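Local atomic coordinates of YfnB (Bacillus subtilis, PDB entry 3ED5), a protein that is a putative hydrolase of the haloacid dehalogenase (HAD) superfamily, possibly with 5'-nucleotidase activity. Residues I38-N42 with D43-Q47; A46-K49 with T50-G54. All coordinates share one frame; numbering follows the deposited sequence.

In the fold
Both contacts lie on helix 42-60, one after the other, with centres about 11 Å apart. This helix belongs to the helical part of the chain inserted between strands 9-12 and 120-125 of the parallel HAD sheet. Contact 1 is the start of the helix and the loop that leads into it. Contact 2 is the next turns, and the two share Ala46 and Gln47. Both are surface contacts, each with a single buried residue: Met44 in contact 1, Tyr48 in contact 2. Their chemistry differs. A threonine caps backbone N-H in contact 1, with apolar packing beside it. Contact 2 has regular helix bonds and a CH-pi contact between a tyrosine ring and an asparagine.

Contact 1 of 2, residues I38-N42 with D43-Q47; sequences IPLTN and DMKAQ. With FMT (formic acid), chain I.
Thr41 OG1 accepts a hydrogen bond from Met44 N at 3.0 Å, with an N-H...O angle of 164°. The same hydroxyl donates to O1 of a formic acid, 2.7 Å from OG1. The formic acid probably comes from the crystallisation liquor. OG1 lies between the backbone N and the carbonyl carbon of Thr41 (chi1 70°), which turns it towards the first turn of the helix. This is an N-cap: Thr41 stands right before helix 42-60 and takes up an N-H of the first turn with its side chain. The main chain then takes over. Lys45 N bonds to Thr41 O, and Ala46 N to Asn42 O.

The selenomethionine at Met44 runs back along the loop 38-41. Its CG lies 3.4 Å from Thr41 OG1. Its SE lies 3.7 Å from Pro39 O. The chain bends at chi3 (83°), and CE meets Ile38 CG2 at 4.1 Å, the two side chains crossing at about a right angle. Leu40 CD1 packs on Met44 CB at 4.2 Å, and Leu40 CD2 meets Lys45 CD at 4.0 Å. Further out, Phe33 of helix 21-35 touches Ile38, Leu40 and Met44. Leu78 of helix 66-80 touches Ile38 and Met44, and Tyr81 in the loop after it also touches Met44.

Contact 2 of 2, residues A46-K49 with T50-G54; sequences AQYK and TINQG. With FMT (formic acid), chain E.
Tyr48 and Asn52 lie side by side one helical turn apart, pointing the same way. They sit on helix 42-60, in the helical part of this HAD-family protein, where i to i+4 backbone bonds run from Ala46 to Gln53. Asn52 N bonds to Tyr48 O at 2.7 Å. Both side chains leave the helix with CG opposite the backbone N (chi1 171° for Tyr48, -175° for Asn52). The two therefore run the same way; the ring and amide planes are 11° apart. Asn52 CB makes a CH-pi contact over one face of the Tyr48 ring, 4.0 Å from the centroid and displaced towards the rim. The phenol OH of Tyr48 reaches Asn52 CG at 3.5 Å.

Partners from two neighbouring helices hold the pair. The Phe74 ring meets that of Tyr48 nearly parallel, and Glu25 of helix 21-35 touches both Tyr48 and Asn52. Arg73 of helix 66-80 bonds to Asn52 OD1, which fixes the turn of the amide. The other end, Asn52 ND2, donates to O1 of a formic acid at 2.8 Å. With an alanine in place of Tyr48, Asn52 CB would probably lose the ring face it packs on and Phe74 the ring it meets, leaving a gap toward helix 66-80.

On another side of the helix, Ile51 CG1 comes 3.3 Å from Gln47 O. Thr50 OG1 lies beside its own backbone N, anti to the carbonyl carbon. This rotamer brings Thr50 OG1 to Ala46 O, which already accepts from Thr50 N at 3.1 Å. The hydroxyl bond from Thr50 OG1 to Ala46 O is 3.3 Å long, and the donor stands above the carbonyl plane.

Contact 1 of 2, residues I38-N42 with D43-Q47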
loop_
_atom_site.group_PDB
_atom_site.type_symbol
_atom_site.label_atom_id
_atom_site.label_comp_id
_atom_site.label_asym_id
_atom_site.label_seq_id
_atom_site.Cartn_x
_atom_site.Cartn_y
_atom_site.Cartn_z
ATOM N N ILE A 38 -25.786 -10.878 -3.456
ATOM C CA ILE A 38 -25.197 -11.629 -4.559
ATOM C C ILE A 38 -24.204 -12.629 -3.978
ATOM O O ILE A 38 -23.304 -12.234 -3.226
ATOM C CB ILE A 38 -24.400 -10.686 -5.503
ATOM C CG1 ILE A 38 -25.314 -9.675 -6.177
ATOM C CG2 ILE A 38 -23.607 -11.489 -6.541
ATOM C CD1 ILE A 38 -24.531 -8.693 -7.087
ATOM N N PRO A 39 -24.341 -13.922 -4.323
ATOM C CA PRO A 39 -23.379 -14.903 -3.818
ATOM C C PRO A 39 -21.997 -14.526 -4.335
ATOM O O PRO A 39 -21.887 -14.150 -5.507
ATOM C CB PRO A 39 -23.868 -16.223 -4.445
ATOM C CG PRO A 39 -25.325 -15.992 -4.681
ATOM C CD PRO A 39 -25.409 -14.569 -5.120
ATOM N N LEU A 40 -20.985 -14.572 -3.463
ATOM C CA LEU A 40 -19.594 -14.267 -3.842
ATOM C C LEU A 40 -18.874 -15.601 -3.991
ATOM O O LEU A 40 -18.336 -16.142 -3.026
ATOM C CB LEU A 40 -18.911 -13.373 -2.797
ATOM C CG LEU A 40 -17.431 -12.974 -3.052
ATOM C CD1 LEU A 40 -17.252 -12.328 -4.435
ATOM C CD2 LEU A 40 -16.892 -12.113 -1.906
ATOM N N THR A 41 -18.911 -16.138 -5.205
ATOM C CA THR A 41 -18.242 -17.390 -5.528
ATOM C C THR A 41 -16.718 -17.259 -5.556
ATOM O O THR A 41 -16.169 -16.145 -5.685
ATOM C CB THR A 41 -18.740 -17.933 -6.880
ATOM O OG1 THR A 41 -18.263 -17.102 -7.944
ATOM C CG2 THR A 41 -20.275 -17.951 -6.908
ATOM N N ASN A 42 -16.033 -18.393 -5.418
ATOM C CA ASN A 42 -14.577 -18.415 -5.587
ATOM C C ASN A 42 -14.147 -17.834 -6.933
ATOM O O ASN A 42 -13.211 -17.019 -6.976
ATOM C CB ASN A 42 -14.044 -19.839 -5.451
ATOM C CG ASN A 42 -14.073 -20.330 -4.031
ATOM O OD1 ASN A 42 -14.148 -19.543 -3.086
ATOM N ND2 ASN A 42 -14.013 -21.648 -3.864
ATOM N N ASP A 43 -14.849 -18.228 -8.004
ATOM C CA ASP A 43 -14.536 -17.737 -9.344
ATOM C C ASP A 43 -14.643 -16.231 -9.398
ATOM O O ASP A 43 -13.724 -15.575 -9.897
ATOM C CB ASP A 43 -15.409 -18.370 -10.434
ATOM C CG ASP A 43 -15.090 -19.843 -10.656
ATOM O OD1 ASP A 43 -14.077 -20.327 -10.092
ATOM O OD2 ASP A 43 -15.860 -20.525 -11.381
HETATM N N MSE A 44 -15.735 -15.681 -8.860
HETATM C CA MSE A 44 -15.896 -14.216 -8.833
HETATM C C MSE A 44 -14.825 -13.476 -8.039
HETATM O O MSE A 44 -14.336 -12.436 -8.481
HETATM C CB MSE A 44 -17.289 -13.805 -8.371
HETATM C CG MSE A 44 -18.311 -14.076 -9.425
HETATM SE SE MSE A 44 -20.180 -13.991 -8.771
HETATM C CE MSE A 44 -20.356 -12.082 -8.892
ATOM N N LYS A 45 -14.469 -14.014 -6.881
ATOM C CA LYS A 45 -13.444 -13.407 -6.050
ATOM C C LYS A 45 -12.097 -13.370 -6.779
ATOM O O LYS A 45 -11.357 -12.345 -6.716
ATOM C CB LYS A 45 -13.339 -14.205 -4.762
ATOM C CG LYS A 45 -12.692 -13.460 -3.634
ATOM C CD LYS A 45 -13.282 -13.885 -2.294
ATOM C CE LYS A 45 -13.350 -15.415 -2.123
ATOM N NZ LYS A 45 -12.845 -15.816 -0.758
ATOM N N ALA A 46 -11.772 -14.477 -7.438
ATOM C CA ALA A 46 -10.541 -14.591 -8.199
ATOM C C ALA A 46 -10.558 -13.569 -9.336
ATOM O O ALA A 46 -9.577 -12.849 -9.535
ATOM C CB ALA A 46 -10.377 -15.995 -8.746
ATOM N N GLN A 47 -11.673 -13.492 -10.071
ATOM C CA GLN A 47 -11.737 -12.502 -11.167
ATOM C C GLN A 47 -11.662 -11.061 -10.654
ATOM O O GLN A 47 -10.981 -10.226 -11.288
ATOM C CB GLN A 47 -12.960 -12.684 -12.078
ATOM C CG GLN A 47 -12.927 -13.955 -12.953
ATOM C CD GLN A 47 -11.684 -14.142 -13.830
ATOM O OE1 GLN A 47 -11.329 -13.300 -14.679
ATOM N NE2 GLN A 47 -11.033 -15.293 -13.653
HETATM C C FMT I . -19.886 -17.370 -10.529
HETATM O O1 FMT I . -19.024 -18.227 -10.303
HETATM O O2 FMT I . -20.934 -17.538 -11.170
#

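Contact 2 of 2, residues A46-K49 with T50-G54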
loop_
_atom_site.group_PDB
_atom_site.type_symbol
_atom_site.label_atom_id
_atom_site.label_comp_id
_atom_site.label_asym_id
_atom_site.label_seq_id
_atom_site.Cartn_x
_atom_site.Cartn_y
_atom_site.Cartn_z
ATOM N N ALA A 46 -11.772 -14.477 -7.438
ATOM C CA ALA A 46 -10.541 -14.591 -8.199
ATOM C C ALA A 46 -10.558 -13.569 -9.336
ATOM O O ALA A 46 -9.577 -12.849 -9.535
ATOM C CB ALA A 46 -10.377 -15.995 -8.746
ATOM N N GLN A 47 -11.673 -13.492 -10.071
ATOM C CA GLN A 47 -11.737 -12.502 -11.167
ATOM C C GLN A 47 -11.662 -11.061 -10.654
ATOM O O GLN A 47 -10.981 -10.226 -11.288
ATOM C CB GLN A 47 -12.960 -12.684 -12.078
ATOM C CG GLN A 47 -12.927 -13.955 -12.953
ATOM C CD GLN A 47 -11.684 -14.142 -13.830
ATOM O OE1 GLN A 47 -11.329 -13.300 -14.679
ATOM N NE2 GLN A 47 -11.033 -15.293 -13.653
ATOM N N TYR A 48 -12.323 -10.770 -9.523
ATOM C CA TYR A 48 -12.220 -9.441 -8.904
ATOM C C TYR A 48 -10.744 -9.102 -8.679
ATOM O O TYR A 48 -10.254 -8.004 -9.035
ATOM C CB TYR A 48 -12.960 -9.321 -7.549
ATOM C CG TYR A 48 -12.609 -7.996 -6.908
ATOM C CD1 TYR A 48 -13.137 -6.810 -7.427
ATOM C CD2 TYR A 48 -11.693 -7.911 -5.854
ATOM C CE1 TYR A 48 -12.785 -5.576 -6.917
ATOM C CE2 TYR A 48 -11.336 -6.668 -5.310
ATOM C CZ TYR A 48 -11.883 -5.501 -5.849
ATOM O OH TYR A 48 -11.549 -4.266 -5.326
ATOM N N LYS A 49 -10.019 -10.050 -8.091
ATOM C CA LYS A 49 -8.609 -9.760 -7.788
ATOM C C LYS A 49 -7.789 -9.490 -9.054
ATOM O O LYS A 49 -6.975 -8.558 -9.053
ATOM C CB LYS A 49 -7.985 -10.848 -6.912
ATOM C CG LYS A 49 -8.603 -10.895 -5.493
ATOM C CD LYS A 49 -7.747 -11.739 -4.557
ATOM C CE LYS A 49 -8.285 -11.768 -3.128
ATOM N NZ LYS A 49 -9.117 -12.986 -2.862
ATOM N N THR A 50 -8.046 -10.235 -10.134
ATOM C CA THR A 50 -7.296 -10.051 -11.366
ATOM C C THR A 50 -7.651 -8.704 -12.018
ATOM O O THR A 50 -6.753 -7.961 -12.477
ATOM C CB THR A 50 -7.531 -11.221 -12.368
ATOM O OG1 THR A 50 -7.199 -12.473 -11.725
ATOM C CG2 THR A 50 -6.657 -11.041 -13.620
ATOM N N ILE A 51 -8.958 -8.426 -12.075
ATOM C CA ILE A 51 -9.447 -7.159 -12.628
ATOM C C ILE A 51 -8.885 -5.983 -11.827
ATOM O O ILE A 51 -8.343 -5.042 -12.417
ATOM C CB ILE A 51 -10.954 -7.085 -12.602
ATOM C CG1 ILE A 51 -11.488 -8.015 -13.704
ATOM C CG2 ILE A 51 -11.474 -5.667 -12.882
ATOM C CD1 ILE A 51 -13.021 -8.417 -13.559
ATOM N N ASN A 52 -9.017 -6.060 -10.506
ATOM C CA ASN A 52 -8.592 -4.972 -9.634
ATOM C C ASN A 52 -7.093 -4.742 -9.814
ATOM O O ASN A 52 -6.644 -3.575 -9.962
ATOM C CB ASN A 52 -8.943 -5.270 -8.178
ATOM C CG ASN A 52 -8.627 -4.108 -7.256
ATOM O OD1 ASN A 52 -9.058 -2.984 -7.497
ATOM N ND2 ASN A 52 -7.869 -4.380 -6.190
ATOM N N GLN A 53 -6.330 -5.836 -9.858
ATOM C CA GLN A 53 -4.858 -5.733 -10.052
ATOM C C GLN A 53 -4.515 -5.042 -11.385
ATOM O O GLN A 53 -3.670 -4.148 -11.411
ATOM C CB GLN A 53 -4.154 -7.107 -9.923
ATOM C CG GLN A 53 -2.664 -7.170 -10.359
ATOM C CD GLN A 53 -1.712 -6.404 -9.442
ATOM O OE1 GLN A 53 -2.068 -6.054 -8.308
ATOM N NE2 GLN A 53 -0.478 -6.134 -9.933
ATOM N N GLY A 54 -5.175 -5.432 -12.473
ATOM C CA GLY A 54 -4.922 -4.836 -13.781
ATOM C C GLY A 54 -5.255 -3.352 -13.830
ATOM O O GLY A 54 -4.571 -2.598 -14.497
HETATM C C FMT E . -6.571 -7.366 -5.408
HETATM O O1 FMT E . -7.714 -6.991 -5.174
HETATM O O2 FMT E . -6.083 -7.428 -6.534
#